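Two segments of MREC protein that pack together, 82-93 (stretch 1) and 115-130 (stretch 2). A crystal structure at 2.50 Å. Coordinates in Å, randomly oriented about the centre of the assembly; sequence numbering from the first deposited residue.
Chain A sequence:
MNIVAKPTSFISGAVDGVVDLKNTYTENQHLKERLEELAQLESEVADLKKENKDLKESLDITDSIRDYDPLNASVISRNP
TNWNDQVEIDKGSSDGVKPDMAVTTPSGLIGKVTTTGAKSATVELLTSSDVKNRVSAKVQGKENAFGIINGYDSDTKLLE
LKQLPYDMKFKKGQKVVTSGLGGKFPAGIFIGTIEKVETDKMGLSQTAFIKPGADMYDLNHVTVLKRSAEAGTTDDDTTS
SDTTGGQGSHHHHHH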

# COMPACT_ATOMS: atom_id res chain seq x y z
N ASN A 82 -33.34 -52.17 -71.14
CA ASN A 82 -32.63 -51.90 -69.89
C ASN A 82 -33.15 -50.61 -69.24
O ASN A 82 -32.39 -49.79 -68.71
N TRP A 83 -34.47 -50.47 -69.28
CA TRP A 83 -35.19 -49.33 -68.74
C TRP A 83 -34.77 -48.86 -67.35
O TRP A 83 -34.60 -47.66 -67.11
N ASN A 84 -34.59 -49.80 -66.43
CA ASN A 84 -34.23 -49.46 -65.06
C ASN A 84 -32.74 -49.33 -64.78
O ASN A 84 -32.34 -49.07 -63.65
N ASP A 85 -31.92 -49.52 -65.80
CA ASP A 85 -30.49 -49.44 -65.59
C ASP A 85 -29.89 -48.12 -66.00
O ASP A 85 -29.01 -47.57 -65.34
N GLN A 86 -30.41 -47.57 -67.08
CA GLN A 86 -29.77 -46.43 -67.64
C GLN A 86 -30.64 -45.47 -68.42
O GLN A 86 -31.74 -45.81 -68.86
N VAL A 87 -30.13 -44.27 -68.58
CA VAL A 87 -30.83 -43.21 -69.27
C VAL A 87 -29.77 -42.32 -69.93
O VAL A 87 -28.61 -42.30 -69.51
N GLU A 88 -30.15 -41.61 -70.98
CA GLU A 88 -29.21 -40.73 -71.66
C GLU A 88 -29.68 -39.27 -71.61
O GLU A 88 -30.85 -38.98 -71.85
N ILE A 89 -28.78 -38.35 -71.29
CA ILE A 89 -29.16 -36.95 -71.21
C ILE A 89 -28.52 -36.09 -72.28
O ILE A 89 -27.48 -36.46 -72.84
N ASP A 90 -29.13 -34.94 -72.56
CA ASP A 90 -28.67 -34.03 -73.60
C ASP A 90 -27.54 -33.07 -73.23
O ASP A 90 -27.31 -32.06 -73.90
N LYS A 91 -26.82 -33.37 -72.15
CA LYS A 91 -25.70 -32.54 -71.77
C LYS A 91 -24.49 -33.44 -71.64
O LYS A 91 -24.62 -34.60 -71.25
N GLY A 92 -23.32 -32.91 -71.99
CA GLY A 92 -22.11 -33.71 -71.91
C GLY A 92 -20.85 -32.97 -71.54
O GLY A 92 -20.87 -31.94 -70.89
N SER A 93 -19.73 -33.54 -71.96
CA SER A 93 -18.41 -33.01 -71.70
C SER A 93 -18.29 -31.52 -71.92
O SER A 93 -17.82 -30.79 -71.06
N THR A 115 -20.72 -42.49 -68.39
CA THR A 115 -19.85 -42.20 -69.52
C THR A 115 -20.32 -40.92 -70.19
O THR A 115 -21.51 -40.67 -70.32
N THR A 116 -19.36 -40.12 -70.63
CA THR A 116 -19.70 -38.87 -71.25
C THR A 116 -19.13 -38.70 -72.64
O THR A 116 -18.03 -39.14 -72.94
N GLY A 117 -19.92 -38.06 -73.48
CA GLY A 117 -19.50 -37.77 -74.84
C GLY A 117 -19.41 -36.26 -74.90
O GLY A 117 -19.48 -35.60 -73.86
N ALA A 118 -19.27 -35.68 -76.08
CA ALA A 118 -19.15 -34.23 -76.16
C ALA A 118 -20.43 -33.51 -75.78
O ALA A 118 -20.40 -32.57 -75.00
N LYS A 119 -21.56 -33.97 -76.31
CA LYS A 119 -22.82 -33.31 -76.03
C LYS A 119 -23.91 -34.14 -75.39
O LYS A 119 -25.07 -33.75 -75.38
N SER A 120 -23.55 -35.30 -74.85
CA SER A 120 -24.56 -36.14 -74.21
C SER A 120 -23.83 -37.05 -73.26
O SER A 120 -22.60 -37.11 -73.30
N ALA A 121 -24.58 -37.73 -72.40
CA ALA A 121 -23.96 -38.63 -71.44
C ALA A 121 -24.93 -39.67 -70.92
O ALA A 121 -26.15 -39.51 -70.99
N THR A 122 -24.37 -40.74 -70.38
CA THR A 122 -25.13 -41.86 -69.84
C THR A 122 -25.16 -41.74 -68.33
O THR A 122 -24.15 -41.40 -67.72
N VAL A 123 -26.31 -42.00 -67.72
CA VAL A 123 -26.37 -41.96 -66.27
C VAL A 123 -27.00 -43.26 -65.78
O VAL A 123 -28.02 -43.73 -66.29
N GLU A 124 -26.34 -43.85 -64.78
CA GLU A 124 -26.79 -45.09 -64.19
C GLU A 124 -27.75 -44.76 -63.07
O GLU A 124 -27.41 -44.02 -62.15
N LEU A 125 -28.94 -45.33 -63.14
CA LEU A 125 -30.00 -45.10 -62.16
C LEU A 125 -29.87 -45.90 -60.87
O LEU A 125 -29.26 -46.97 -60.85
N LEU A 126 -30.44 -45.39 -59.80
CA LEU A 126 -30.39 -46.09 -58.53
C LEU A 126 -31.00 -47.47 -58.70
O LEU A 126 -30.52 -48.44 -58.12
N THR A 127 -32.05 -47.55 -59.52
CA THR A 127 -32.74 -48.82 -59.77
C THR A 127 -31.93 -49.82 -60.61
O THR A 127 -32.41 -50.91 -60.91
N SER A 128 -30.72 -49.45 -60.99
CA SER A 128 -29.88 -50.32 -61.80
C SER A 128 -29.67 -51.72 -61.23
O SER A 128 -29.71 -51.93 -60.02
N SER A 129 -29.43 -52.68 -62.12
CA SER A 129 -29.20 -54.06 -61.71
C SER A 129 -27.72 -54.36 -61.51
O SER A 129 -27.35 -55.51 -61.28
N ASP A 130 -26.87 -53.34 -61.59
CA ASP A 130 -25.43 -53.52 -61.40
C ASP A 130 -25.13 -53.66 -59.91
O ASP A 130 -25.22 -52.68 -59.19

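What frame sets the directions of the side chains? Strand 86-89 runs antiparallel to strand 121-125, with Val-87 facing Val-123 and Ile-89 facing Ala-121 as hydrogen-bonded pairs. Val-123 N donates to Val-87 O at 2.9 Å and Ile-89 N to Ala-121 O at 2.9 Å, each close to linear, and each pair is closed by a longer return bond. Because side chains alternate along a strand, Val-87, Ile-89, Ala-121 and Val-123 share one face of the sheet, while Gln-86, Glu-88, Thr-122 and Glu-124 share the other.

Which apolar side chains pack on the buried face? Ile-89, with chi1 p and chi2 t, places CG2 4.0 Å from Val-123 CG1, while its CG1 lies 4.3 Å from Ala-121 CB. One isoleucine thus spans two residues of the partner strand, its own cross-strand neighbour and the next along on the same face. Val-87 makes a similar diagonal contact: its CG2 is 4.2 Å from CD1 of Leu-125, an m, t rotamer whose CB points toward the first stretch. Val-87 and Val-123 both have chi1 between the usual wells, at 144° and -5°.

What happens on the more polar face? Here the contact is largely one of carbon packing. Gln-86, extended with chi1 and chi2 both t, brings CD to 3.4 Å from Thr-122 CG2, reaching diagonally, away from its own partner Glu-124 and toward Thr-122, the residue paired with Glu-88. Thr-122 is an m rotamer, and its OG1 makes a weak hydrogen bond to Thr-115 OG1 at 3.3 Å, within its own stretch. Glu-88 OE2 remains 3.9 Å from Thr-122 OG1, too far for a hydrogen bond.

Where do side chains supply the polar links? They cluster around the turn from Leu-125 to Ser-128. The CA-to-CB bond of Asp-85 points away, yet its m rotamer brings the carboxylate back, and OD1 accepts from Ser-129 N at 2.7 Å and from Ser-129 OG at 3.0 Å. Ser-129 is a p rotamer, so its hydroxyl and its amide converge on the same oxygen. Thr-127, also p, points toward the first stretch and donates from OG1 to Asn-84 O at 2.8 Å.

What do the stretches touch beyond the paired strands, around Gly-92 and Ser-93? Thr-116, an m rotamer, sets CG2 3.6 Å from Gly-92 C, while Ser-93 N donates to Gly-117 O at 2.8 Å. Gly-92 fits closely here: an ideal CB would lie 2.5 Å from Ser-120 N, a clash.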

# COMPACT_ATOMS: atom_id res chain seq x y z
CB ASN A 82 -31.12 -51.84 -70.14
CG ASN A 82 -30.73 -50.75 -71.11
OD1 ASN A 82 -31.59 -50.14 -71.75
ND2 ASN A 82 -29.44 -50.51 -71.23
CB TRP A 83 -36.68 -49.66 -68.73
CG TRP A 83 -37.57 -48.47 -68.59
CD1 TRP A 83 -38.17 -48.02 -67.45
CD2 TRP A 83 -37.95 -47.56 -69.62
NE1 TRP A 83 -38.90 -46.88 -67.71
CE2 TRP A 83 -38.77 -46.57 -69.04
CE3 TRP A 83 -37.66 -47.47 -70.99
CZ2 TRP A 83 -39.31 -45.51 -69.77
CZ3 TRP A 83 -38.20 -46.42 -71.72
CH2 TRP A 83 -39.01 -45.45 -71.10
CB ASN A 84 -34.82 -50.47 -64.09
CG ASN A 84 -36.32 -50.43 -64.07
OD1 ASN A 84 -36.91 -49.36 -64.19
ND2 ASN A 84 -36.94 -51.58 -63.90
CB ASP A 85 -29.77 -50.52 -66.41
CG ASP A 85 -29.97 -51.92 -65.86
OD1 ASP A 85 -30.25 -52.05 -64.64
OD2 ASP A 85 -29.83 -52.88 -66.65
CB GLN A 86 -28.67 -47.05 -68.49
CG GLN A 86 -27.97 -46.29 -69.51
CD GLN A 86 -26.96 -47.19 -70.17
OE1 GLN A 86 -26.25 -47.93 -69.48
NE2 GLN A 86 -26.88 -47.16 -71.49
CB VAL A 87 -31.68 -42.43 -68.23
CG1 VAL A 87 -31.72 -40.97 -68.54
CG2 VAL A 87 -33.08 -43.01 -68.18
CB GLU A 88 -29.07 -41.17 -73.09
CG GLU A 88 -27.78 -40.74 -73.70
CD GLU A 88 -27.07 -41.90 -74.38
OE1 GLU A 88 -26.15 -41.65 -75.20
OE2 GLU A 88 -27.44 -43.07 -74.08
CB ILE A 89 -28.85 -36.36 -69.81
CG1 ILE A 89 -27.36 -36.49 -69.50
CG2 ILE A 89 -29.71 -37.06 -68.76
CD1 ILE A 89 -26.97 -35.92 -68.16
CB ASP A 90 -29.86 -33.22 -74.15
CG ASP A 90 -30.51 -32.33 -73.11
OD1 ASP A 90 -31.52 -31.67 -73.45
OD2 ASP A 90 -30.03 -32.27 -71.95
CB LYS A 91 -25.98 -31.81 -70.45
CG LYS A 91 -27.04 -30.72 -70.56
CD LYS A 91 -26.51 -29.49 -71.29
CE LYS A 91 -27.49 -28.99 -72.35
NZ LYS A 91 -28.89 -28.99 -71.87
CB SER A 93 -17.40 -33.73 -72.58
OG SER A 93 -16.12 -33.16 -72.45
CB THR A 115 -19.85 -43.33 -70.54
OG1 THR A 115 -21.14 -43.42 -71.13
CG2 THR A 115 -19.52 -44.64 -69.87
CB THR A 116 -19.20 -37.69 -70.41
OG1 THR A 116 -19.60 -37.86 -69.05
CG2 THR A 116 -19.81 -36.40 -70.90
CB ALA A 118 -18.73 -33.82 -77.56
CB LYS A 119 -23.34 -32.66 -77.31
CG LYS A 119 -22.53 -31.45 -77.75
CD LYS A 119 -23.33 -30.59 -78.72
CE LYS A 119 -22.78 -29.17 -78.81
NZ LYS A 119 -21.35 -29.11 -79.27
CB SER A 120 -25.34 -36.96 -75.25
OG SER A 120 -24.49 -37.81 -76.00
CB ALA A 121 -23.40 -37.83 -70.29
CB THR A 122 -24.45 -43.20 -70.21
OG1 THR A 122 -24.39 -43.33 -71.64
CG2 THR A 122 -25.21 -44.38 -69.65
CB VAL A 123 -27.13 -40.68 -65.73
CG1 VAL A 123 -27.50 -39.77 -66.84
CG2 VAL A 123 -28.35 -41.06 -64.93
CB GLU A 124 -25.58 -45.85 -63.66
CG GLU A 124 -25.94 -47.12 -62.94
CD GLU A 124 -24.94 -48.22 -63.20
OE1 GLU A 124 -24.78 -48.59 -64.39
OE2 GLU A 124 -24.33 -48.71 -62.22
CB LEU A 125 -31.35 -45.42 -62.79
CG LEU A 125 -31.68 -44.68 -64.09
CD1 LEU A 125 -33.00 -45.19 -64.62
CD2 LEU A 125 -31.72 -43.19 -63.86
CB LEU A 126 -31.14 -45.31 -57.44
CG LEU A 126 -30.48 -43.99 -57.02
CD1 LEU A 126 -31.32 -43.26 -55.98
CD2 LEU A 126 -29.12 -44.32 -56.46
CB THR A 127 -34.10 -48.61 -60.48
OG1 THR A 127 -33.91 -47.89 -61.70
CG2 THR A 127 -35.06 -47.84 -59.59
CB SER A 128 -28.52 -49.68 -62.02
OG SER A 128 -27.65 -50.56 -62.71
CB SER A 129 -29.78 -55.03 -62.74
OG SER A 129 -29.23 -54.81 -64.02
CB ASP A 130 -24.67 -52.30 -61.93
CG ASP A 130 -23.17 -52.53 -61.96
OD1 ASP A 130 -22.63 -53.11 -61.00
OD2 ASP A 130 -22.52 -52.11 -62.95